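Local coordinates for hypothetical protein (Chromobacterium violaceum, PDB 2O3I) that is of unknown function but belongs to the DUF917 family and is built from the two S-Me-THD-like domains, at residues 82-87 with 122-127; 293-296 with 300-303. The protein carries 2 engineered substitutions. One frame throughout, in Å; residues are numbered along the deposited sequence.

Interaction 1: 82-87 with 122-127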
ATOM      1  N   GLY A  82       3.398 -16.711   7.979  1.00 24.41           N
ATOM      2  CA  GLY A  82       3.558 -15.616   7.034  1.00 25.36           C
ATOM      3  C   GLY A  82       4.763 -15.772   6.119  1.00 23.52           C
ATOM      4  O   GLY A  82       4.609 -15.777   4.897  1.00 22.19           O
ATOM      5  N   PRO A  83       5.980 -15.883   6.679  1.00 23.09           N
ATOM      6  CA  PRO A  83       7.188 -16.042   5.864  1.00 24.19           C
ATOM      7  C   PRO A  83       7.129 -17.286   4.974  1.00 24.15           C
ATOM      8  O   PRO A  83       7.539 -17.253   3.816  1.00 24.66           O
ATOM      9  CB  PRO A  83       8.299 -16.123   6.911  1.00 24.81           C
ATOM     10  CG  PRO A  83       7.799 -15.210   7.981  1.00 23.65           C
ATOM     11  CD  PRO A  83       6.333 -15.608   8.085  1.00 22.15           C
ATOM     12  N   VAL A  84       6.624 -18.384   5.522  1.00 25.04           N
ATOM     13  CA  VAL A  84       6.508 -19.616   4.752  1.00 25.32           C
ATOM     14  C   VAL A  84       5.595 -19.372   3.546  1.00 26.37           C
ATOM     15  O   VAL A  84       5.910 -19.750   2.410  1.00 25.45           O
ATOM     16  CB  VAL A  84       5.925 -20.758   5.621  1.00 23.06           C
ATOM     17  CG1 VAL A  84       5.547 -21.937   4.750  1.00 24.05           C
ATOM     18  CG2 VAL A  84       6.939 -21.194   6.661  1.00 22.51           C
ATOM     19  N   GLU A  85       4.466 -18.718   3.793  1.00 27.66           N
ATOM     20  CA  GLU A  85       3.517 -18.441   2.722  1.00 30.63           C
ATOM     21  C   GLU A  85       4.092 -17.467   1.682  1.00 30.07           C
ATOM     22  O   GLU A  85       3.827 -17.602   0.484  1.00 30.42           O
ATOM     23  CB  GLU A  85       2.219 -17.881   3.305  1.00 33.94           C
ATOM     24  CG  GLU A  85       1.027 -18.057   2.391  1.00 39.97           C
ATOM     25  CD  GLU A  85       0.655 -19.517   2.209  1.00 42.56           C
ATOM     26  OE1 GLU A  85       0.364 -19.918   1.062  1.00 43.97           O
ATOM     27  OE2 GLU A  85       0.647 -20.260   3.215  1.00 45.97           O
ATOM     28  N   ALA A  86       4.877 -16.491   2.138  1.00 27.52           N
ATOM     29  CA  ALA A  86       5.492 -15.509   1.235  1.00 26.35           C
ATOM     30  C   ALA A  86       6.541 -16.183   0.353  1.00 25.11           C
ATOM     31  O   ALA A  86       6.610 -15.935  -0.857  1.00 24.52           O
ATOM     32  CB  ALA A  86       6.141 -14.369   2.044  1.00 23.92           C
ATOM     33  N   ALA A  87       7.361 -17.031   0.967  1.00 23.04           N
ATOM     34  CA  ALA A  87       8.401 -17.748   0.238  1.00 22.90           C
ATOM     35  C   ALA A  87       7.772 -18.707  -0.778  1.00 21.91           C
ATOM     36  O   ALA A  87       8.342 -18.964  -1.835  1.00 21.90           O
ATOM     37  CB  ALA A  87       9.306 -18.511   1.221  1.00 17.75           C
ATOM     38  N   ALA A 122      13.605 -25.195   6.330  1.00 27.05           N
ATOM     39  CA  ALA A 122      13.261 -26.518   6.847  1.00 29.55           C
ATOM     40  C   ALA A 122      11.866 -26.914   6.389  1.00 30.58           C
ATOM     41  O   ALA A 122      11.613 -28.067   6.053  1.00 32.66           O
ATOM     42  CB  ALA A 122      13.317 -26.514   8.369  1.00 28.26           C
ATOM     43  N   LYS A 123      10.964 -25.939   6.381  1.00 30.60           N
ATOM     44  CA  LYS A 123       9.585 -26.153   5.982  1.00 30.34           C
ATOM     45  C   LYS A 123       9.402 -26.400   4.483  1.00 30.65           C
ATOM     46  O   LYS A 123       8.563 -27.203   4.076  1.00 30.62           O
ATOM     47  CB  LYS A 123       8.751 -24.942   6.407  1.00 32.00           C
ATOM     48  CG  LYS A 123       7.293 -24.969   5.960  1.00 32.38           C
ATOM     49  CD  LYS A 123       6.505 -26.087   6.630  1.00 36.24           C
ATOM     50  CE  LYS A 123       5.017 -26.014   6.287  1.00 34.40           C
ATOM     51  NZ  LYS A 123       4.291 -27.151   6.895  1.00 33.52           N
ATOM     52  N   LEU A 124      10.187 -25.716   3.659  1.00 30.22           N
ATOM     53  CA  LEU A 124      10.051 -25.851   2.215  1.00 28.18           C
ATOM     54  C   LEU A 124      11.108 -26.714   1.542  1.00 28.57           C
ATOM     55  O   LEU A 124      11.065 -26.918   0.325  1.00 29.40           O
ATOM     56  CB  LEU A 124      10.045 -24.465   1.576  1.00 28.68           C
ATOM     57  CG  LEU A 124       8.966 -23.513   2.100  1.00 28.42           C
ATOM     58  CD1 LEU A 124       9.035 -22.209   1.333  1.00 29.68           C
ATOM     59  CD2 LEU A 124       7.595 -24.144   1.940  1.00 31.49           C
ATOM     60  N   GLY A 125      12.053 -27.221   2.324  1.00 27.28           N
ATOM     61  CA  GLY A 125      13.100 -28.049   1.755  1.00 28.14           C
ATOM     62  C   GLY A 125      14.144 -27.238   1.004  1.00 29.04           C
ATOM     63  O   GLY A 125      14.681 -27.684  -0.013  1.00 28.87           O
ATOM     64  N   LEU A 126      14.441 -26.043   1.508  1.00 27.90           N
ATOM     65  CA  LEU A 126      15.430 -25.179   0.872  1.00 27.80           C
ATOM     66  C   LEU A 126      16.675 -25.092   1.738  1.00 27.64           C
ATOM     67  O   LEU A 126      16.737 -25.669   2.821  1.00 28.07           O
ATOM     68  CB  LEU A 126      14.861 -23.771   0.682  1.00 26.81           C
ATOM     69  CG  LEU A 126      13.444 -23.662   0.102  1.00 28.13           C
ATOM     70  CD1 LEU A 126      12.986 -22.216   0.163  1.00 27.50           C
ATOM     71  CD2 LEU A 126      13.419 -24.168  -1.330  1.00 27.87           C
ATOM     72  N   ALA A 127      17.673 -24.371   1.251  1.00 27.68           N
ATOM     73  CA  ALA A 127      18.895 -24.178   2.010  1.00 28.05           C
ATOM     74  C   ALA A 127      19.022 -22.684   2.312  1.00 27.46           C
ATOM     75  O   ALA A 127      18.685 -21.840   1.477  1.00 27.76           O
ATOM     76  CB  ALA A 127      20.106 -24.669   1.213  1.00 26.88           C
TER
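Val84, Leu124 and Lys123 carry this apolar contact between helix 81-96 and the last turn of helix 111-124, and Ala87 adds a methyl one turn after Val84. Both branches of Val84 lie against the aliphatic base of Lys123: CG1 is 3.7 Å from Lys123 CG, and CG2 follows at 3.9 Å from the same carbon. The two side chains cross at about a right angle, and both valine methyls lie close to the one methylene. With CG1 anti to its own backbone N (chi1 168°), Val84 also brings that methyl to 4.1 Å from Leu124 CD2.

Leu124 spreads its two methyls over residues one turn apart on the opposing helix. While CD2 meets Val84, CD1 reaches Ala87 CB at 3.7 Å and comes within 4.1 Å of Val84 O. The chain of Lys123 bends at chi2 (66°), and its end leads away from Val84; NZ is hydrogen-bonded to Tyr43 O and makes a cation-pi contact with the Tyr43 ring, while Tyr43 also touches Val84. Leu124 O accepts a hydrogen bond from Arg91, further along helix 81-96, and so adds a polar tie at the helix end.

Val120, one turn before Leu124, continues the apolar patch against Pro83, Val84 and Ala87. Gly125, with positive phi, breaks the helix and turns the chain into strand 127-129, which pairs with strand 101-105. The contact thus joins two helices of an alpha/beta domain, where helix 111-124 connects parallel strands 101-105 and 127-129 in a beta-alpha-beta crossover.

Interaction 2: 293-296 with 300-303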
ATOM      1  N   CYS A 293      26.126   8.279  29.063  1.00 42.27           N
ATOM      2  CA  CYS A 293      26.206   7.801  27.696  1.00 39.03           C
ATOM      3  C   CYS A 293      24.786   7.550  27.221  1.00 37.48           C
ATOM      4  O   CYS A 293      23.995   6.900  27.908  1.00 35.08           O
ATOM      5  CB  CYS A 293      27.002   6.498  27.610  1.00 38.69           C
ATOM      6  SG  CYS A 293      26.998   5.762  25.948  1.00 35.84           S
ATOM      7  N   THR A 294      24.465   8.068  26.046  1.00 35.52           N
ATOM      8  CA  THR A 294      23.138   7.887  25.493  1.00 35.26           C
ATOM      9  C   THR A 294      23.233   7.207  24.136  1.00 33.94           C
ATOM     10  O   THR A 294      23.945   7.666  23.244  1.00 32.11           O
ATOM     11  CB  THR A 294      22.421   9.236  25.336  1.00 35.36           C
ATOM     12  OG1 THR A 294      22.520   9.969  26.565  1.00 35.40           O
ATOM     13  CG2 THR A 294      20.954   9.023  24.991  1.00 32.60           C
ATOM     14  N   VAL A 295      22.529   6.093  23.996  1.00 33.57           N
ATOM     15  CA  VAL A 295      22.518   5.364  22.740  1.00 33.42           C
ATOM     16  C   VAL A 295      21.162   5.630  22.083  1.00 34.53           C
ATOM     17  O   VAL A 295      20.118   5.294  22.641  1.00 36.02           O
ATOM     18  CB  VAL A 295      22.713   3.848  22.981  1.00 31.28           C
ATOM     19  CG1 VAL A 295      22.649   3.088  21.660  1.00 27.92           C
ATOM     20  CG2 VAL A 295      24.049   3.606  23.660  1.00 27.92           C
ATOM     21  N   LEU A 296      21.182   6.259  20.912  1.00 35.41           N
ATOM     22  CA  LEU A 296      19.948   6.577  20.205  1.00 36.89           C
ATOM     23  C   LEU A 296      19.581   5.460  19.242  1.00 38.34           C
ATOM     24  O   LEU A 296      20.442   4.931  18.531  1.00 39.37           O
ATOM     25  CB  LEU A 296      20.104   7.890  19.438  1.00 39.25           C
ATOM     26  CG  LEU A 296      20.598   9.106  20.227  1.00 41.69           C
ATOM     27  CD1 LEU A 296      20.668  10.305  19.287  1.00 42.16           C
ATOM     28  CD2 LEU A 296      19.675   9.396  21.405  1.00 41.31           C
ATOM     29  N   GLU A 300      17.187  -0.252  15.742  1.00 31.47           N
ATOM     30  CA  GLU A 300      18.610  -0.508  15.818  1.00 29.57           C
ATOM     31  C   GLU A 300      19.268   0.686  16.488  1.00 27.89           C
ATOM     32  O   GLU A 300      18.778   1.808  16.393  1.00 25.94           O
ATOM     33  CB  GLU A 300      19.202  -0.662  14.413  1.00 27.33           C
ATOM     34  CG  GLU A 300      18.829  -1.934  13.658  1.00 27.20           C
ATOM     35  CD  GLU A 300      17.350  -2.048  13.328  1.00 25.91           C
ATOM     36  OE1 GLU A 300      16.758  -1.065  12.830  1.00 25.29           O
ATOM     37  OE2 GLU A 300      16.781  -3.140  13.555  1.00 27.20           O
ATOM     38  N   SER A 301      20.376   0.445  17.173  1.00 26.68           N
ATOM     39  CA  SER A 301      21.106   1.530  17.796  1.00 26.97           C
ATOM     40  C   SER A 301      21.909   2.166  16.664  1.00 26.51           C
ATOM     41  O   SER A 301      22.544   1.464  15.881  1.00 27.94           O
ATOM     42  CB  SER A 301      22.026   0.989  18.887  1.00 25.77           C
ATOM     43  OG  SER A 301      21.253   0.436  19.937  1.00 27.51           O
ATOM     44  N   LEU A 302      21.877   3.491  16.577  1.00 25.31           N
ATOM     45  CA  LEU A 302      22.563   4.199  15.506  1.00 25.36           C
ATOM     46  C   LEU A 302      23.651   5.173  15.962  1.00 26.73           C
ATOM     47  O   LEU A 302      24.594   5.449  15.221  1.00 26.03           O
ATOM     48  CB  LEU A 302      21.522   4.937  14.662  1.00 23.58           C
ATOM     49  CG  LEU A 302      20.464   4.019  14.039  1.00 23.76           C
ATOM     50  CD1 LEU A 302      19.286   4.843  13.547  1.00 22.97           C
ATOM     51  CD2 LEU A 302      21.086   3.217  12.897  1.00 20.85           C
ATOM     52  N   LEU A 303      23.511   5.700  17.172  1.00 28.47           N
ATOM     53  CA  LEU A 303      24.494   6.623  17.712  1.00 30.65           C
ATOM     54  C   LEU A 303      24.693   6.431  19.210  1.00 32.10           C
ATOM     55  O   LEU A 303      23.796   5.967  19.916  1.00 31.50           O
ATOM     56  CB  LEU A 303      24.071   8.072  17.472  1.00 34.39           C
ATOM     57  CG  LEU A 303      23.784   8.563  16.056  1.00 37.37           C
ATOM     58  CD1 LEU A 303      22.346   8.240  15.675  1.00 37.74           C
ATOM     59  CD2 LEU A 303      24.010  10.067  16.010  1.00 38.29           C
TER
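Leu296 and Leu303 face each other as an antiparallel hydrogen-bonded pair in the hairpin of strands 292-297 and 301-306, with CA atoms 5.2 Å apart. Leu296 N donates to Leu303 O at 2.8 Å, the donor tilted 29° from the carbonyl plane. The same carbonyl oxygen, Leu303 O, takes a CA-H...O contact from Val295 CA at 3.2 Å. In the other direction Leu296 O receives two N-H groups: a nearly straight bond from Leu302 N at 2.8 Å (179° at the hydrogen) and a weak one from Leu303 N at 3.4 Å. Leu302 and Leu303 both standing opposite Leu296 make a classic beta bulge.

Val295 can be followed outward from CB, which stays within 3.9 Å of Leu303 O. CG1, anti to the backbone N (chi1 178°), extends to Ser301 and sits 3.5 Å from both CB and OG, a methyl laid against the serine's CB-OG bond. The other branch, CG2, stands anti to the carbonyl carbon, beside the backbone N. Around this pair Ile320 and Tyr322 of strand 319-324 touch both Val295 and Ser301, while Ser301 OG is hydrogen-bonded to Asn334. Leu296 and Leu303 point to the other face, where Leu296 CB approaches Leu303 CD1 at 4.4 Å and Leu377 of helix 367-379 packs on Leu303.

Main-chain polarity therefore does most of the holding, with modest apolar contacts on the two faces. Leu303 O combines a conventional hydrogen bond with a CA-H...O contact, whereas Leu296 O is shared between consecutive amides; this uneven sharing is consistent with the extra residue of the bulge, Leu302 taking the stronger bond within this buried contact.

Interactions 1 and 2 occupy different halves of the chain: 82-87 with 122-127 belongs to the S-Me-THD-like N-terminal domain, 293-296 with 300-303 to the C-terminal domain. Their centres are 34 Å apart, on opposite sides of the chain's centre, and their nearest atoms remain about 16 Å apart, so neither supports the other directly. They follow in series along the sequence. One joins helices through side chains, the other neighbouring strands chiefly through main-chain bonds. Interaction 2 nevertheless reaches the N-terminal part of the chain, since Glu300 OE2 is hydrogen-bonded to Gly25 N, and the backbones of Ser301 and Ser22 are hydrogen-bonded. No ligand or established active site relates the two contacts.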